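Local coordinates for capsid protein (Bocavirus gorilla/GBoV1/2009, PDB 7LNK) that forms the T=1 icosahedral shell of a parvovirus, sixty copies assembling into the capsid that probably encloses the viral genome, at residues Leu325-Thr330 / Pro380-His385; Gly338-Asn343 / Thr494-Cys499; Phe67-Cys72 / Glu142-Asp147. All coordinates share one frame; numbering follows the deposited sequence.

Interaction 1: residues Leu325-Thr330 / Pro380-His385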
ATOM      1  N   LEU A 325     -17.730  74.618 -86.130  1.00 26.09           N
ATOM      2  CA  LEU A 325     -16.751  73.553 -86.253  1.00 26.09           C
ATOM      3  C   LEU A 325     -16.928  72.870 -87.601  1.00 26.09           C
ATOM      4  O   LEU A 325     -18.052  72.571 -88.006  1.00 26.09           O
ATOM      5  CB  LEU A 325     -16.935  72.548 -85.121  1.00 25.42           C
ATOM      6  CG  LEU A 325     -15.902  71.455 -84.886  1.00 25.42           C
ATOM      7  CD1 LEU A 325     -14.535  71.949 -85.266  1.00 25.42           C
ATOM      8  CD2 LEU A 325     -15.919  71.073 -83.433  1.00 25.42           C
ATOM      9  N   GLN A 326     -15.827  72.645 -88.309  1.00 25.53           N
ATOM     10  CA  GLN A 326     -15.916  72.053 -89.632  1.00 25.53           C
ATOM     11  C   GLN A 326     -14.654  71.250 -89.905  1.00 25.53           C
ATOM     12  O   GLN A 326     -13.564  71.656 -89.506  1.00 25.53           O
ATOM     13  CB  GLN A 326     -16.115  73.146 -90.677  1.00 26.23           C
ATOM     14  CG  GLN A 326     -16.454  72.666 -92.047  1.00 26.23           C
ATOM     15  CD  GLN A 326     -16.799  73.811 -92.951  1.00 26.23           C
ATOM     16  OE1 GLN A 326     -16.838  74.957 -92.523  1.00 26.23           O
ATOM     17  NE2 GLN A 326     -17.079  73.510 -94.204  1.00 26.23           N
ATOM     18  N   TRP A 327     -14.804  70.117 -90.586  1.00 24.99           N
ATOM     19  CA  TRP A 327     -13.667  69.262 -90.884  1.00 24.99           C
ATOM     20  C   TRP A 327     -13.940  68.501 -92.170  1.00 24.99           C
ATOM     21  O   TRP A 327     -15.090  68.300 -92.556  1.00 24.99           O
ATOM     22  CB  TRP A 327     -13.379  68.282 -89.743  1.00 24.14           C
ATOM     23  CG  TRP A 327     -14.475  67.306 -89.453  1.00 24.14           C
ATOM     24  CD1 TRP A 327     -14.606  66.055 -89.962  1.00 24.14           C
ATOM     25  CD2 TRP A 327     -15.590  67.502 -88.583  1.00 24.14           C
ATOM     26  NE1 TRP A 327     -15.730  65.455 -89.467  1.00 24.14           N
ATOM     27  CE2 TRP A 327     -16.353  66.325 -88.615  1.00 24.14           C
ATOM     28  CE3 TRP A 327     -16.016  68.558 -87.778  1.00 24.14           C
ATOM     29  CZ2 TRP A 327     -17.515  66.173 -87.876  1.00 24.14           C
ATOM     30  CZ3 TRP A 327     -17.163  68.407 -87.050  1.00 24.14           C
ATOM     31  CH2 TRP A 327     -17.902  67.225 -87.101  1.00 24.14           C
ATOM     32  N   TYR A 328     -12.868  68.086 -92.841  1.00 25.19           N
ATOM     33  CA  TYR A 328     -12.986  67.180 -93.975  1.00 25.19           C
ATOM     34  C   TYR A 328     -12.953  65.741 -93.495  1.00 25.19           C
ATOM     35  O   TYR A 328     -12.229  65.400 -92.559  1.00 25.19           O
ATOM     36  CB  TYR A 328     -11.894  67.370 -95.024  1.00 26.56           C
ATOM     37  CG  TYR A 328     -11.934  68.677 -95.751  1.00 26.56           C
ATOM     38  CD1 TYR A 328     -12.871  68.899 -96.738  1.00 26.56           C
ATOM     39  CD2 TYR A 328     -10.962  69.635 -95.549  1.00 26.56           C
ATOM     40  CE1 TYR A 328     -12.903  70.068 -97.427  1.00 26.56           C
ATOM     41  CE2 TYR A 328     -10.979  70.809 -96.248  1.00 26.56           C
ATOM     42  CZ  TYR A 328     -11.953  71.019 -97.184  1.00 26.56           C
ATOM     43  OH  TYR A 328     -11.984  72.189 -97.891  1.00 26.56           O
ATOM     44  N   GLN A 329     -13.748  64.901 -94.147  1.00 25.63           N
ATOM     45  CA  GLN A 329     -13.927  63.545 -93.658  1.00 25.63           C
ATOM     46  C   GLN A 329     -12.787  62.629 -94.092  1.00 25.63           C
ATOM     47  O   GLN A 329     -12.477  61.650 -93.406  1.00 25.63           O
ATOM     48  CB  GLN A 329     -15.282  63.020 -94.117  1.00 24.97           C
ATOM     49  CG  GLN A 329     -15.679  61.746 -93.454  1.00 24.97           C
ATOM     50  CD  GLN A 329     -15.841  61.900 -91.967  1.00 24.97           C
ATOM     51  OE1 GLN A 329     -16.641  62.696 -91.504  1.00 24.97           O
ATOM     52  NE2 GLN A 329     -15.077  61.134 -91.206  1.00 24.97           N
ATOM     53  N   THR A 330     -12.144  62.924 -95.215  1.00 26.72           N
ATOM     54  CA  THR A 330     -11.003  62.152 -95.682  1.00 26.72           C
ATOM     55  C   THR A 330      -9.845  63.085 -95.992  1.00 26.72           C
ATOM     56  O   THR A 330     -10.044  64.284 -96.205  1.00 26.72           O
ATOM     57  CB  THR A 330     -11.332  61.322 -96.932  1.00 27.44           C
ATOM     58  OG1 THR A 330     -11.708  62.185 -98.006  1.00 27.44           O
ATOM     59  CG2 THR A 330     -12.464  60.365 -96.651  1.00 27.44           C
ATOM     60  N   PRO A 380     -21.291  69.313 -78.423  1.00 22.13           N
ATOM     61  CA  PRO A 380     -21.845  67.998 -78.778  1.00 22.13           C
ATOM     62  C   PRO A 380     -20.958  67.171 -79.696  1.00 22.13           C
ATOM     63  O   PRO A 380     -21.137  67.191 -80.916  1.00 22.13           O
ATOM     64  CB  PRO A 380     -23.161  68.364 -79.465  1.00 22.23           C
ATOM     65  CG  PRO A 380     -22.919  69.711 -80.011  1.00 22.23           C
ATOM     66  CD  PRO A 380     -22.074  70.409 -79.013  1.00 22.23           C
ATOM     67  N   ILE A 381     -19.996  66.448 -79.122  1.00 21.27           N
ATOM     68  CA  ILE A 381     -19.034  65.698 -79.922  1.00 21.27           C
ATOM     69  C   ILE A 381     -19.733  64.606 -80.720  1.00 21.27           C
ATOM     70  O   ILE A 381     -20.809  64.122 -80.368  1.00 21.27           O
ATOM     71  CB  ILE A 381     -17.946  65.095 -79.026  1.00 20.47           C
ATOM     72  CG1 ILE A 381     -18.584  64.101 -78.069  1.00 20.47           C
ATOM     73  CG2 ILE A 381     -17.255  66.177 -78.265  1.00 20.47           C
ATOM     74  CD1 ILE A 381     -17.634  63.279 -77.328  1.00 20.47           C
ATOM     75  N   THR A 382     -19.088  64.202 -81.810  1.00 20.82           N
ATOM     76  CA  THR A 382     -19.567  63.176 -82.723  1.00 20.82           C
ATOM     77  C   THR A 382     -18.609  61.998 -82.703  1.00 20.82           C
ATOM     78  O   THR A 382     -17.629  61.972 -81.960  1.00 20.82           O
ATOM     79  CB  THR A 382     -19.689  63.692 -84.159  1.00 21.37           C
ATOM     80  OG1 THR A 382     -18.411  64.139 -84.615  1.00 21.37           O
ATOM     81  CG2 THR A 382     -20.662  64.821 -84.237  1.00 21.37           C
ATOM     82  N   ARG A 383     -18.906  61.013 -83.546  1.00 20.80           N
ATOM     83  CA  ARG A 383     -18.021  59.867 -83.673  1.00 20.80           C
ATOM     84  C   ARG A 383     -16.685  60.272 -84.270  1.00 20.80           C
ATOM     85  O   ARG A 383     -15.662  59.639 -83.994  1.00 20.80           O
ATOM     86  CB  ARG A 383     -18.692  58.783 -84.506  1.00 19.33           C
ATOM     87  CG  ARG A 383     -17.849  57.564 -84.716  1.00 19.33           C
ATOM     88  CD  ARG A 383     -18.597  56.511 -85.482  1.00 19.33           C
ATOM     89  NE  ARG A 383     -17.746  55.377 -85.785  1.00 19.33           N
ATOM     90  CZ  ARG A 383     -17.014  55.285 -86.885  1.00 19.33           C
ATOM     91  NH1 ARG A 383     -17.058  56.247 -87.789  1.00 19.33           N
ATOM     92  NH2 ARG A 383     -16.255  54.225 -87.091  1.00 19.33           N
ATOM     93  N   GLU A 384     -16.655  61.331 -85.078  1.00 21.97           N
ATOM     94  CA  GLU A 384     -15.364  61.925 -85.396  1.00 21.97           C
ATOM     95  C   GLU A 384     -15.190  63.199 -84.580  1.00 21.97           C
ATOM     96  O   GLU A 384     -15.675  64.277 -84.909  1.00 21.97           O
ATOM     97  CB  GLU A 384     -15.280  62.223 -86.887  1.00 23.20           C
ATOM     98  CG  GLU A 384     -15.407  61.005 -87.773  1.00 23.20           C
ATOM     99  CD  GLU A 384     -16.848  60.645 -88.025  1.00 23.20           C
ATOM    100  OE1 GLU A 384     -17.722  61.355 -87.492  1.00 23.20           O
ATOM    101  OE2 GLU A 384     -17.110  59.642 -88.717  1.00 23.20           O
ATOM    102  N   HIS A 385     -14.442  63.038 -83.503  1.00 20.77           N
ATOM    103  CA  HIS A 385     -13.840  64.060 -82.679  1.00 20.77           C
ATOM    104  C   HIS A 385     -12.590  63.488 -82.048  1.00 20.77           C
ATOM    105  O   HIS A 385     -12.501  62.277 -81.827  1.00 20.77           O
ATOM    106  CB  HIS A 385     -14.783  64.592 -81.591  1.00 21.27           C
ATOM    107  CG  HIS A 385     -15.712  65.656 -82.070  1.00 21.27           C
ATOM    108  ND1 HIS A 385     -16.817  65.396 -82.845  1.00 21.27           N
ATOM    109  CD2 HIS A 385     -15.710  66.990 -81.851  1.00 21.27           C
ATOM    110  CE1 HIS A 385     -17.440  66.530 -83.109  1.00 21.27           C
ATOM    111  NE2 HIS A 385     -16.790  67.510 -82.514  1.00 21.27           N
TER
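W327 sits on strand 326-328 of a two-stranded antiparallel hairpin in the long GH loop of the parvovirus jelly roll, and its indole packs against T382, E384 and H385 of a later turn in the same loop. Its CG lies between the backbone N and the carbonyl carbon (chi1 63°), which swings the six-membered ring toward that turn. One face of the indole, near its rim, takes the carbonyl of E384, with CZ2 4.0 Å from E384 O. The same CZ2 comes 3.9 Å from T382 OG1. H385 lies obliquely to the indole, the W327 six-membered ring and the imidazole having centroids 5.5 Å apart and planes inclined at 68°. L325 meets H385 tip to tip, its CD2 3.8 Å from H385 NE2.

Just past the end of the strand, Q329 is bent at chi2 (63°) and crosses E384 at about a right angle, bringing Q329 NE2 to 3.5 Å from E384 CG. The E384 carboxylate turns to its neighbour in sequence, forming a salt bridge with R383 (OE2 to NH1 3.5 Å). W140 meets the imidazole of H385 edge to face and also touches the W327 ring, while R238 of a second subunit packs on W327 and R239 of the same subunit on L325.

The imidazole is held from within its own turn: T382 OG1 and H385 ND1 share a hydrogen bond of 2.7 Å, and I381 CA lies over the centre of one face. T382 with H385, and R383 with E384, pair within the turn, and what reaches the hairpin is mostly van der Waals contact round the indole, with the Q329 amide beside the E384 carboxylate. In this buried setting the R383 guanidinium would partly offset the charge that E384 brings close to Q329.

Interaction 2: residues Gly338-Asn343 / Thr494-Cys499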
ATOM      1  N   GLY A 338     -16.853  66.800 -99.185  1.00 26.84           N
ATOM      2  CA  GLY A 338     -16.251  66.040 -98.113  1.00 26.84           C
ATOM      3  C   GLY A 338     -16.230  66.732 -96.772  1.00 26.84           C
ATOM      4  O   GLY A 338     -15.853  66.104 -95.779  1.00 26.84           O
ATOM      5  N   ASN A 339     -16.619  67.996 -96.712  1.00 26.24           N
ATOM      6  CA  ASN A 339     -16.603  68.758 -95.475  1.00 26.24           C
ATOM      7  C   ASN A 339     -17.897  68.557 -94.703  1.00 26.24           C
ATOM      8  O   ASN A 339     -18.974  68.433 -95.288  1.00 26.24           O
ATOM      9  CB  ASN A 339     -16.393  70.241 -95.763  1.00 27.12           C
ATOM     10  CG  ASN A 339     -17.474  70.816 -96.638  1.00 27.12           C
ATOM     11  OD1 ASN A 339     -18.218  70.084 -97.279  1.00 27.12           O
ATOM     12  ND2 ASN A 339     -17.577  72.130 -96.662  1.00 27.12           N
ATOM     13  N   ILE A 340     -17.784  68.510 -93.384  1.00 25.50           N
ATOM     14  CA  ILE A 340     -18.935  68.405 -92.504  1.00 25.50           C
ATOM     15  C   ILE A 340     -18.987  69.646 -91.638  1.00 25.50           C
ATOM     16  O   ILE A 340     -18.062  69.911 -90.866  1.00 25.50           O
ATOM     17  CB  ILE A 340     -18.894  67.132 -91.650  1.00 24.57           C
ATOM     18  CG1 ILE A 340     -19.122  65.926 -92.544  1.00 24.57           C
ATOM     19  CG2 ILE A 340     -19.915  67.195 -90.545  1.00 24.57           C
ATOM     20  CD1 ILE A 340     -18.915  64.652 -91.868  1.00 24.57           C
ATOM     21  N   ILE A 341     -20.066  70.401 -91.775  1.00 25.25           N
ATOM     22  CA  ILE A 341     -20.296  71.611 -91.007  1.00 25.25           C
ATOM     23  C   ILE A 341     -21.151  71.240 -89.810  1.00 25.25           C
ATOM     24  O   ILE A 341     -22.204  70.612 -89.964  1.00 25.25           O
ATOM     25  CB  ILE A 341     -20.994  72.678 -91.858  1.00 26.01           C
ATOM     26  CG1 ILE A 341     -20.131  73.039 -93.056  1.00 26.01           C
ATOM     27  CG2 ILE A 341     -21.248  73.908 -91.031  1.00 26.01           C
ATOM     28  CD1 ILE A 341     -20.846  73.864 -94.071  1.00 26.01           C
ATOM     29  N   ALA A 342     -20.701  71.617 -88.621  1.00 25.69           N
ATOM     30  CA  ALA A 342     -21.481  71.356 -87.423  1.00 25.69           C
ATOM     31  C   ALA A 342     -22.799  72.109 -87.473  1.00 25.69           C
ATOM     32  O   ALA A 342     -22.863  73.253 -87.926  1.00 25.69           O
ATOM     33  CB  ALA A 342     -20.697  71.767 -86.187  1.00 24.95           C
ATOM     34  N   ASN A 343     -23.854  71.463 -87.010  1.00 25.77           N
ATOM     35  CA  ASN A 343     -25.180  72.054 -86.932  1.00 25.77           C
ATOM     36  C   ASN A 343     -25.675  71.911 -85.506  1.00 25.77           C
ATOM     37  O   ASN A 343     -25.114  71.144 -84.718  1.00 25.77           O
ATOM     38  CB  ASN A 343     -26.136  71.402 -87.952  1.00 26.00           C
ATOM     39  CG  ASN A 343     -26.368  69.926 -87.707  1.00 26.00           C
ATOM     40  OD1 ASN A 343     -26.411  69.459 -86.577  1.00 26.00           O
ATOM     41  ND2 ASN A 343     -26.524  69.179 -88.790  1.00 26.00           N
ATOM     42  N   THR A 494     -22.098  62.390 -94.816  1.00 24.16           N
ATOM     43  CA  THR A 494     -22.169  63.670 -95.509  1.00 24.16           C
ATOM     44  C   THR A 494     -22.457  64.819 -94.551  1.00 24.16           C
ATOM     45  O   THR A 494     -21.948  65.928 -94.735  1.00 24.16           O
ATOM     46  CB  THR A 494     -23.219  63.605 -96.611  1.00 24.72           C
ATOM     47  OG1 THR A 494     -22.831  62.617 -97.567  1.00 24.72           O
ATOM     48  CG2 THR A 494     -23.343  64.930 -97.313  1.00 24.72           C
ATOM     49  N   THR A 495     -23.258  64.579 -93.523  1.00 23.87           N
ATOM     50  CA  THR A 495     -23.748  65.655 -92.683  1.00 23.87           C
ATOM     51  C   THR A 495     -23.457  65.370 -91.216  1.00 23.87           C
ATOM     52  O   THR A 495     -23.100  64.256 -90.830  1.00 23.87           O
ATOM     53  CB  THR A 495     -25.248  65.885 -92.887  1.00 24.59           C
ATOM     54  OG1 THR A 495     -25.632  67.100 -92.239  1.00 24.59           O
ATOM     55  CG2 THR A 495     -26.037  64.767 -92.288  1.00 24.59           C
ATOM     56  N   PHE A 496     -23.604  66.417 -90.405  1.00 23.57           N
ATOM     57  CA  PHE A 496     -23.175  66.371 -89.012  1.00 23.57           C
ATOM     58  C   PHE A 496     -24.007  65.390 -88.199  1.00 23.57           C
ATOM     59  O   PHE A 496     -23.510  64.788 -87.242  1.00 23.57           O
ATOM     60  CB  PHE A 496     -23.256  67.776 -88.420  1.00 23.66           C
ATOM     61  CG  PHE A 496     -22.866  67.861 -86.980  1.00 23.66           C
ATOM     62  CD1 PHE A 496     -21.540  67.912 -86.615  1.00 23.66           C
ATOM     63  CD2 PHE A 496     -23.824  67.919 -85.994  1.00 23.66           C
ATOM     64  CE1 PHE A 496     -21.182  68.008 -85.298  1.00 23.66           C
ATOM     65  CE2 PHE A 496     -23.466  68.011 -84.679  1.00 23.66           C
ATOM     66  CZ  PHE A 496     -22.143  68.053 -84.331  1.00 23.66           C
ATOM     67  N   ASP A 497     -25.279  65.218 -88.556  1.00 23.41           N
ATOM     68  CA  ASP A 497     -26.125  64.295 -87.809  1.00 23.41           C
ATOM     69  C   ASP A 497     -25.794  62.848 -88.139  1.00 23.41           C
ATOM     70  O   ASP A 497     -26.041  61.950 -87.329  1.00 23.41           O
ATOM     71  CB  ASP A 497     -27.595  64.586 -88.085  1.00 24.91           C
ATOM     72  CG  ASP A 497     -28.072  65.855 -87.419  1.00 24.91           C
ATOM     73  OD1 ASP A 497     -27.384  66.344 -86.504  1.00 24.91           O
ATOM     74  OD2 ASP A 497     -29.142  66.366 -87.809  1.00 24.91           O
ATOM     75  N   GLN A 498     -25.245  62.598 -89.328  1.00 22.67           N
ATOM     76  CA  GLN A 498     -24.829  61.243 -89.668  1.00 22.67           C
ATOM     77  C   GLN A 498     -23.604  60.829 -88.877  1.00 22.67           C
ATOM     78  O   GLN A 498     -23.332  59.635 -88.731  1.00 22.67           O
ATOM     79  CB  GLN A 498     -24.557  61.143 -91.161  1.00 23.98           C
ATOM     80  CG  GLN A 498     -25.786  61.339 -91.990  1.00 23.98           C
ATOM     81  CD  GLN A 498     -25.491  61.351 -93.456  1.00 23.98           C
ATOM     82  OE1 GLN A 498     -24.368  61.599 -93.871  1.00 23.98           O
ATOM     83  NE2 GLN A 498     -26.512  61.135 -94.257  1.00 23.98           N
ATOM     84  N   CYS A 499     -22.852  61.795 -88.374  1.00 22.04           N
ATOM     85  CA  CYS A 499     -21.760  61.529 -87.456  1.00 22.04           C
ATOM     86  C   CYS A 499     -22.252  61.193 -86.060  1.00 22.04           C
ATOM     87  O   CYS A 499     -21.436  60.853 -85.201  1.00 22.04           O
ATOM     88  CB  CYS A 499     -20.818  62.726 -87.415  1.00 22.76           C
ATOM     89  SG  CYS A 499     -19.996  63.044 -88.973  1.00 22.76           S
TER
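F496, I340 and N343 bury the most surface where residues 338-343 meet the turn at 494-499. The F496 side chain reaches out with CG anti to its backbone N (chi1 179°), laying one face of the ring against the chain at A342 and N343. A342 CA makes a CH-pi contact, 4.0 Å from the F496 ring centroid, and N343 N lies over the same face, nearer the rim. A342 CB adds an apolar touch to F496 CE1 at 3.9 Å.

I340 approaches from the ring's edge and fans its branches over the turn. Its CG2 lies 3.7 Å from F496 CA, CG1 faces the carbonyl of T494, and CD1 ends 3.5 Å from C499 SG. N343 crosses F496 obliquely with its amide plane steeply inclined to the ring (80°), and its CG is 3.7 Å from F496 CD2; beside F496 CB the amide also nears the D497 carboxylate.

The turn is braced from inside by Q498, whose OE1 accepts from T494 N at 2.6 Å, nearly along the C=O axis, and from T495 N at 3.2 Å, well above the carbonyl plane. G469 and S471 hold the other end of that amide.

Strand 339-341 is the second arm of the antiparallel GH-loop hairpin, covered here by the C-terminal region that follows the last long strand of the parvovirus jelly roll.

Interaction 3: residues Phe67-Cys72 / Glu142-Asp147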
ATOM      1  N   PHE A  67      -3.960  57.327 -81.189  1.00 19.17           N
ATOM      2  CA  PHE A  67      -5.246  56.680 -80.985  1.00 19.17           C
ATOM      3  C   PHE A  67      -6.383  57.662 -80.753  1.00 19.17           C
ATOM      4  O   PHE A  67      -7.496  57.236 -80.449  1.00 19.17           O
ATOM      5  CB  PHE A  67      -5.158  55.681 -79.839  1.00 18.37           C
ATOM      6  CG  PHE A  67      -4.218  54.567 -80.116  1.00 18.37           C
ATOM      7  CD1 PHE A  67      -4.615  53.498 -80.882  1.00 18.37           C
ATOM      8  CD2 PHE A  67      -2.929  54.601 -79.637  1.00 18.37           C
ATOM      9  CE1 PHE A  67      -3.750  52.480 -81.154  1.00 18.37           C
ATOM     10  CE2 PHE A  67      -2.066  53.587 -79.904  1.00 18.37           C
ATOM     11  CZ  PHE A  67      -2.475  52.524 -80.664  1.00 18.37           C
ATOM     12  N   ASN A  68      -6.143  58.968 -80.859  1.00 19.82           N
ATOM     13  CA  ASN A  68      -7.156  59.894 -80.374  1.00 19.82           C
ATOM     14  C   ASN A  68      -8.094  60.275 -81.517  1.00 19.82           C
ATOM     15  O   ASN A  68      -7.865  61.204 -82.292  1.00 19.82           O
ATOM     16  CB  ASN A  68      -6.441  61.112 -79.811  1.00 19.80           C
ATOM     17  CG  ASN A  68      -7.350  62.059 -79.111  1.00 19.80           C
ATOM     18  OD1 ASN A  68      -8.339  61.661 -78.529  1.00 19.80           O
ATOM     19  ND2 ASN A  68      -7.015  63.339 -79.163  1.00 19.80           N
ATOM     20  N   GLN A  69      -9.219  59.569 -81.554  1.00 19.36           N
ATOM     21  CA  GLN A  69     -10.468  59.927 -82.199  1.00 19.36           C
ATOM     22  C   GLN A  69     -11.505  58.957 -81.656  1.00 19.36           C
ATOM     23  O   GLN A  69     -11.152  57.867 -81.212  1.00 19.36           O
ATOM     24  CB  GLN A  69     -10.351  59.864 -83.720  1.00 20.70           C
ATOM     25  CG  GLN A  69     -11.569  60.304 -84.463  1.00 20.70           C
ATOM     26  CD  GLN A  69     -11.316  60.433 -85.927  1.00 20.70           C
ATOM     27  OE1 GLN A  69     -10.184  60.376 -86.369  1.00 20.70           O
ATOM     28  NE2 GLN A  69     -12.374  60.543 -86.700  1.00 20.70           N
ATOM     29  N   TYR A  70     -12.782  59.311 -81.737  1.00 19.29           N
ATOM     30  CA  TYR A  70     -13.765  58.314 -81.327  1.00 19.29           C
ATOM     31  C   TYR A  70     -14.017  57.280 -82.411  1.00 19.29           C
ATOM     32  O   TYR A  70     -14.282  56.116 -82.104  1.00 19.29           O
ATOM     33  CB  TYR A  70     -15.077  58.964 -80.909  1.00 18.95           C
ATOM     34  CG  TYR A  70     -15.002  59.700 -79.606  1.00 18.95           C
ATOM     35  CD1 TYR A  70     -15.138  59.023 -78.410  1.00 18.95           C
ATOM     36  CD2 TYR A  70     -14.848  61.065 -79.567  1.00 18.95           C
ATOM     37  CE1 TYR A  70     -15.086  59.681 -77.220  1.00 18.95           C
ATOM     38  CE2 TYR A  70     -14.795  61.728 -78.380  1.00 18.95           C
ATOM     39  CZ  TYR A  70     -14.919  61.034 -77.210  1.00 18.95           C
ATOM     40  OH  TYR A  70     -14.869  61.705 -76.020  1.00 18.95           O
ATOM     41  N   SER A  71     -13.934  57.680 -83.677  1.00 19.46           N
ATOM     42  CA  SER A  71     -14.328  56.781 -84.750  1.00 19.46           C
ATOM     43  C   SER A  71     -13.391  55.595 -84.867  1.00 19.46           C
ATOM     44  O   SER A  71     -13.779  54.551 -85.400  1.00 19.46           O
ATOM     45  CB  SER A  71     -14.390  57.539 -86.067  1.00 20.48           C
ATOM     46  OG  SER A  71     -13.116  58.016 -86.418  1.00 20.48           O
ATOM     47  N   CYS A  72     -12.163  55.721 -84.378  1.00 18.70           N
ATOM     48  CA  CYS A  72     -11.233  54.610 -84.499  1.00 18.70           C
ATOM     49  C   CYS A  72     -11.513  53.543 -83.455  1.00 18.70           C
ATOM     50  O   CYS A  72     -11.141  52.381 -83.635  1.00 18.70           O
ATOM     51  CB  CYS A  72      -9.793  55.111 -84.407  1.00 19.95           C
ATOM     52  SG  CYS A  72      -9.365  56.058 -82.958  1.00 19.95           S
ATOM     53  N   GLU A 142      -4.790  64.023 -88.827  1.00 23.74           N
ATOM     54  CA  GLU A 142      -5.088  62.889 -89.686  1.00 23.74           C
ATOM     55  C   GLU A 142      -4.178  61.698 -89.434  1.00 23.74           C
ATOM     56  O   GLU A 142      -4.283  60.694 -90.142  1.00 23.74           O
ATOM     57  CB  GLU A 142      -4.996  63.305 -91.151  1.00 26.33           C
ATOM     58  CG  GLU A 142      -6.069  64.272 -91.551  1.00 26.33           C
ATOM     59  CD  GLU A 142      -5.952  64.708 -92.984  1.00 26.33           C
ATOM     60  OE1 GLU A 142      -4.924  64.407 -93.617  1.00 26.33           O
ATOM     61  OE2 GLU A 142      -6.894  65.352 -93.482  1.00 26.33           O
ATOM     62  N   ASP A 143      -3.289  61.788 -88.454  1.00 22.40           N
ATOM     63  CA  ASP A 143      -2.395  60.700 -88.094  1.00 22.40           C
ATOM     64  C   ASP A 143      -3.097  59.560 -87.372  1.00 22.40           C
ATOM     65  O   ASP A 143      -2.463  58.543 -87.090  1.00 22.40           O
ATOM     66  CB  ASP A 143      -1.241  61.246 -87.249  1.00 22.80           C
ATOM     67  CG  ASP A 143      -1.705  61.889 -85.959  1.00 22.80           C
ATOM     68  OD1 ASP A 143      -2.892  61.772 -85.616  1.00 22.80           O
ATOM     69  OD2 ASP A 143      -0.874  62.524 -85.284  1.00 22.80           O
ATOM     70  N   VAL A 144      -4.379  59.708 -87.066  1.00 21.05           N
ATOM     71  CA  VAL A 144      -5.056  58.798 -86.159  1.00 21.05           C
ATOM     72  C   VAL A 144      -5.287  57.442 -86.822  1.00 21.05           C
ATOM     73  O   VAL A 144      -5.290  57.312 -88.052  1.00 21.05           O
ATOM     74  CB  VAL A 144      -6.373  59.458 -85.715  1.00 20.61           C
ATOM     75  CG1 VAL A 144      -7.281  59.615 -86.907  1.00 20.61           C
ATOM     76  CG2 VAL A 144      -7.039  58.700 -84.594  1.00 20.61           C
ATOM     77  N   MET A 145      -5.468  56.420 -85.989  1.00 20.24           N
ATOM     78  CA  MET A 145      -5.759  55.067 -86.435  1.00 20.24           C
ATOM     79  C   MET A 145      -6.971  55.048 -87.365  1.00 20.24           C
ATOM     80  O   MET A 145      -7.909  55.826 -87.186  1.00 20.24           O
ATOM     81  CB  MET A 145      -5.996  54.181 -85.214  1.00 20.13           C
ATOM     82  CG  MET A 145      -6.417  52.775 -85.496  1.00 20.13           C
ATOM     83  SD  MET A 145      -6.479  51.713 -84.044  1.00 20.13           S
ATOM     84  CE  MET A 145      -7.917  52.319 -83.188  1.00 20.13           C
ATOM     85  N   PRO A 146      -6.976  54.181 -88.380  1.00 19.56           N
ATOM     86  CA  PRO A 146      -8.072  54.203 -89.345  1.00 19.56           C
ATOM     87  C   PRO A 146      -9.362  53.720 -88.716  1.00 19.56           C
ATOM     88  O   PRO A 146      -9.366  53.077 -87.667  1.00 19.56           O
ATOM     89  CB  PRO A 146      -7.593  53.240 -90.433  1.00 19.16           C
ATOM     90  CG  PRO A 146      -6.135  53.226 -90.286  1.00 19.16           C
ATOM     91  CD  PRO A 146      -5.962  53.215 -88.808  1.00 19.16           C
ATOM     92  N   ASP A 147     -10.470  54.049 -89.374  1.00 19.62           N
ATOM     93  CA  ASP A 147     -11.760  53.558 -88.920  1.00 19.62           C
ATOM     94  C   ASP A 147     -11.971  52.116 -89.348  1.00 19.62           C
ATOM     95  O   ASP A 147     -12.436  51.290 -88.558  1.00 19.62           O
ATOM     96  CB  ASP A 147     -12.869  54.449 -89.461  1.00 20.54           C
ATOM     97  CG  ASP A 147     -12.848  55.822 -88.851  1.00 20.54           C
ATOM     98  OD1 ASP A 147     -12.169  55.994 -87.822  1.00 20.54           O
ATOM     99  OD2 ASP A 147     -13.506  56.733 -89.395  1.00 20.54           O
TER
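M145 threads its side chain between F67 and C72, joining the loop that follows strand 123-128 to the one leading into helix 76-85. Its CB starts 4.0 Å from C72 CB. With CG anti to the backbone N (chi1 175°) the chain runs straight outward, and CG serves as the spacer that carries the sulfur to the phenyl ring. There SD sits near the ring plane, 4.0 Å from F67 CE1, in a Met-aromatic contact at the edge. The chain then bends at chi3 (72°), turning CE back onto C72, where the methyl lies 3.6 Å from C72 CB and also touches the carbonyl oxygen. Beyond this pair, W153 packs on M145 and meets F67 edge to face.

V144 fills the neighbouring position with CG2, which lies 3.5 Å from N68 O and 3.9 Å from C72 SG. The extended Q69 side chain crosses V144 at about a right angle, its CB against CG2 at 3.6 Å. N68 turns the other way and gives its amide ND2 to W388 O.

At the far end the chemistry changes. S71 OG donates to D147 OD1 across 2.6 Å, meeting the syn side of the carboxylate 24° out of its plane. The other oxygen, OD2, has a long, weak ion pair with R383.

Apolar and sulfur-bearing groups therefore fill most of the joint, while one hydroxyl-carboxylate bond ties its polar end; that bond and the distant guanidinium would both tend to stabilise the charged form of D147.

Interactions 1 and 2 use the two arms of one hairpin, strands 326-328 and 339-341, joined by backbone bonds such as W327 O to I340 N. The first is wholly buried and mixes aromatic rings with polar groups; the second, farther from the chain centre, is partly buried, apolar around its phenyl and polar at its rim. Interaction 3 is also buried but belongs to other jelly-roll loops, and it alone has a clear side-chain hydrogen bond between its segments. It adjoins interaction 1 through a probable Y70 N to H385 O hydrogen bond; all three touch a second subunit, interaction 2 only at N339. Interactions 2 and 3 have centres about 17 Å apart, residues 380-385 bridging between them.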